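Local atomic coordinates of surface protein VspA (Borrelia turicatae, PDB entry 1YJG), a protein that is a variable surface lipoprotein of the outer membrane, probably serving evasion of the host immune response by antigenic switching. Residues E130-I133 against K134-T137; T137-D140 against A141-T144. All coordinates share one frame; numbering follows the deposited sequence.

In the fold
Contacts 1 and 2 are successive two-turn pieces of helix 129-155, the last long helix of the helical bundle formed by this core fragment of VspA; they meet at Thr137 and their centres lie about 11 Å apart. Each has a buried leucine-bearing face, set against helices 2-28 and 76-98, and an outer face with exposed residues. In 130-137 the extra bonds come from a lysine-glutamate pair and an asparagine amide, whereas 137-144 relies on a threonine hydroxyl and has no ion pair between its two segments; its Asp140 forms a salt bridge with Lys22 of helix 2-28, which also hydrogen-bonds Asn136 of contact 1. Contact 2 alone touches the second subunit.

Contact 1 of 2, residues E130-I133 against K134-T137; sequences EELI and KLNT
Lys134 reaches back over one turn of helix 129-155 to Glu130, an i to i+4 salt bridge on the outer face of a helical bundle. Its CB lies beside the carbonyl oxygen of Glu131. With CG next to the backbone N (chi1 -60°), the chain is directed back along the helix, and Lys134 CG passes Glu130 O at 3.4 Å. From there it runs extended until a bend about the CD-CE bond turns NZ toward the acid. Lys134 CE is 3.9 Å from Glu130 OE1, and Lys134 NZ ends 3.4 Å from Glu130 OE1, a long, weak bond. Glu130 meets it with a chain bent at CB-CG, where chi2 is 70°.

On another face Asn136 folds its amide back on Leu132. Asn136 ND2 gives a nearly straight bond of 2.8 Å to Leu132 O, which lies close to the amide plane but receives the N-H from above the carbonyl plane. Asn136 N reaches Leu132 O from the opposite face, at 3.0 Å, so one carbonyl is gripped by two N-H groups of a single residue. The other end of the amide, OD1, accepts from Lys22 of helix 2-28, which fixes the rotation of this buried group. Glu131 turns instead to Lys95 of helix 76-98. Leu135 packs between Val21 of helix 2-28 and Val85 and Ala88 of helix 76-98, while Leu132 lies on Ile24 of helix 2-28 and on Ile119; the two leucines meet at 3.9 Å, Leu132 CD1 against Leu135 CD2.

Contact 2 of 2, residues T137-D140 against A141-T144; sequences TAID and ALLT
Thr137 begins this part of helix 129-155 with a backbone bond, Thr137 O accepting from Ala141 N at 3.3 Å; the three carbonyls that follow repeat the i to i+4 pattern. Ala138 O takes the N-H of Leu142 and is also brushed by the methyl of Ala141, Ala141 CB standing 3.6 Å from Ala138 O.

Ile139 combines polar and apolar contacts. Ile139 O receives Leu143 N at 2.9 Å, and Leu143 CB lies against the same oxygen. The CB of Ile139 points away from the following turn, but with CG1 beside the carbonyl carbon (chi1 -165°) the branch leans along the helix, and CD1 comes to Leu142, leaving Ile139 CD1 and Leu142 CD2 4.2 Å apart in a loose contact of methyls.

Asp140, the last residue of 137-140, has a carbonyl with two donors from one residue. Thr144 N binds Asp140 O at 3.0 Å, and the hydroxyl Thr144 OG1 gives a second bond of 3.0 Å to it. The two come from opposite faces of the carbonyl plane, each tilted out of it. The hydroxyl gets there because it sits next to its own backbone N (chi1 -67°), a common way for a threonine within a helix to satisfy its OG1. The carboxylate of Asp140 is engaged with helix 2-28, OD1 pairing with Lys22 in a salt bridge and accepting a hydrogen bond from His18 NE2.

The buried side chains seat this part in the bundle: Ile139 packs on Val17 and His18 of helix 2-28, Leu142 bridges Val14 of that helix and Leu78, Ile82 and Val85 of helix 76-98, and Leu143 touches His18 of helix 2-28 and, across the subunit boundary, Lys12 of the second subunit.

Contact 1 of 2, residues E130-I133 against K134-T137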
# COMPACT_ATOMS: atom_id res chain seq x y z
N GLU A 130 18.17 2.30 3.17
CA GLU A 130 18.56 3.54 3.83
C GLU A 130 17.67 4.66 3.33
O GLU A 130 17.18 5.47 4.11
CB GLU A 130 20.02 3.88 3.56
CG GLU A 130 20.48 5.22 4.11
CD GLU A 130 20.58 5.26 5.64
OE1 GLU A 130 21.00 6.31 6.17
OE2 GLU A 130 20.25 4.26 6.32
N GLU A 131 17.46 4.69 2.01
CA GLU A 131 16.64 5.71 1.37
C GLU A 131 15.17 5.57 1.82
O GLU A 131 14.46 6.56 1.95
CB GLU A 131 16.76 5.61 -0.16
CG GLU A 131 18.11 6.04 -0.76
CD GLU A 131 19.22 4.99 -0.67
OE1 GLU A 131 18.96 3.84 -0.23
OE2 GLU A 131 20.38 5.29 -1.05
N LEU A 132 14.75 4.33 2.02
CA LEU A 132 13.39 4.01 2.45
C LEU A 132 13.17 4.50 3.87
O LEU A 132 12.06 4.95 4.20
CB LEU A 132 13.14 2.51 2.34
CG LEU A 132 11.75 2.01 2.70
CD1 LEU A 132 10.67 2.69 1.85
CD2 LEU A 132 11.73 0.50 2.55
N ILE A 133 14.22 4.44 4.70
CA ILE A 133 14.14 4.91 6.08
C ILE A 133 13.92 6.42 6.07
O ILE A 133 13.10 6.93 6.82
CB ILE A 133 15.43 4.57 6.87
CG1 ILE A 133 15.39 3.11 7.33
CG2 ILE A 133 15.61 5.51 8.09
CD1 ILE A 133 16.73 2.60 7.90
N LYS A 134 14.68 7.12 5.23
CA LYS A 134 14.58 8.57 5.11
C LYS A 134 13.20 8.94 4.56
O LYS A 134 12.61 9.94 4.95
CB LYS A 134 15.69 9.14 4.21
CG LYS A 134 17.11 8.85 4.74
CD LYS A 134 18.21 9.67 4.05
CE LYS A 134 19.53 9.64 4.84
NZ LYS A 134 20.65 9.00 4.07
N LEU A 135 12.67 8.11 3.67
CA LEU A 135 11.36 8.34 3.07
C LEU A 135 10.28 8.25 4.13
O LEU A 135 9.30 9.00 4.09
CB LEU A 135 11.11 7.31 1.98
CG LEU A 135 9.75 7.23 1.29
CD1 LEU A 135 9.36 8.57 0.71
CD2 LEU A 135 9.79 6.16 0.20
N ASN A 136 10.47 7.32 5.08
CA ASN A 136 9.54 7.11 6.18
C ASN A 136 9.57 8.31 7.12
O ASN A 136 8.54 8.81 7.56
CB ASN A 136 9.89 5.83 6.96
CG ASN A 136 9.16 4.59 6.43
OD1 ASN A 136 8.07 4.26 6.89
ND2 ASN A 136 9.78 3.90 5.48
N THR A 137 10.77 8.76 7.45
CA THR A 137 10.95 9.91 8.33
C THR A 137 10.28 11.13 7.72
O THR A 137 9.58 11.88 8.41
CB THR A 137 12.45 10.21 8.50
OG1 THR A 137 13.06 9.20 9.32
CG2 THR A 137 12.69 11.51 9.26

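Contact 2 of 2, residues T137-D140 against A141-T144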
# COMPACT_ATOMS: atom_id res chain seq x y z
N THR A 137 10.77 8.76 7.45
CA THR A 137 10.95 9.91 8.33
C THR A 137 10.28 11.13 7.72
O THR A 137 9.58 11.88 8.41
CB THR A 137 12.45 10.21 8.50
OG1 THR A 137 13.06 9.20 9.32
CG2 THR A 137 12.69 11.51 9.26
N ALA A 138 10.51 11.33 6.43
CA ALA A 138 9.97 12.46 5.70
C ALA A 138 8.46 12.47 5.59
O ALA A 138 7.83 13.53 5.74
CB ALA A 138 10.60 12.51 4.31
N ILE A 139 7.86 11.31 5.32
CA ILE A 139 6.41 11.22 5.18
C ILE A 139 5.70 11.37 6.53
O ILE A 139 4.58 11.89 6.59
CB ILE A 139 5.99 9.91 4.43
CG1 ILE A 139 4.53 9.99 3.95
CG2 ILE A 139 6.18 8.66 5.29
CD1 ILE A 139 4.17 11.28 3.21
N ASP A 140 6.34 10.92 7.61
CA ASP A 140 5.76 11.03 8.95
C ASP A 140 5.62 12.50 9.24
O ASP A 140 4.61 12.93 9.78
CB ASP A 140 6.67 10.44 10.05
CG ASP A 140 6.62 8.92 10.14
OD1 ASP A 140 5.70 8.28 9.60
OD2 ASP A 140 7.50 8.28 10.76
N ALA A 141 6.64 13.28 8.88
CA ALA A 141 6.63 14.72 9.13
C ALA A 141 5.55 15.42 8.31
O ALA A 141 4.84 16.29 8.82
CB ALA A 141 8.01 15.34 8.84
N LEU A 142 5.42 15.04 7.04
CA LEU A 142 4.41 15.66 6.20
C LEU A 142 3.01 15.32 6.66
O LEU A 142 2.11 16.16 6.56
CB LEU A 142 4.61 15.29 4.72
CG LEU A 142 3.62 15.91 3.73
CD1 LEU A 142 3.65 17.43 3.78
CD2 LEU A 142 3.92 15.43 2.33
N LEU A 143 2.80 14.09 7.15
CA LEU A 143 1.48 13.67 7.63
C LEU A 143 1.11 14.46 8.88
O LEU A 143 -0.02 14.93 9.02
CB LEU A 143 1.39 12.15 7.90
CG LEU A 143 0.01 11.61 8.35
CD1 LEU A 143 -1.14 12.03 7.37
CD2 LEU A 143 0.01 10.11 8.53
N THR A 144 2.08 14.63 9.77
CA THR A 144 1.85 15.38 10.99
C THR A 144 1.43 16.80 10.66
O THR A 144 0.47 17.30 11.22
CB THR A 144 3.11 15.37 11.87
OG1 THR A 144 3.34 14.04 12.31
CG2 THR A 144 2.91 16.16 13.16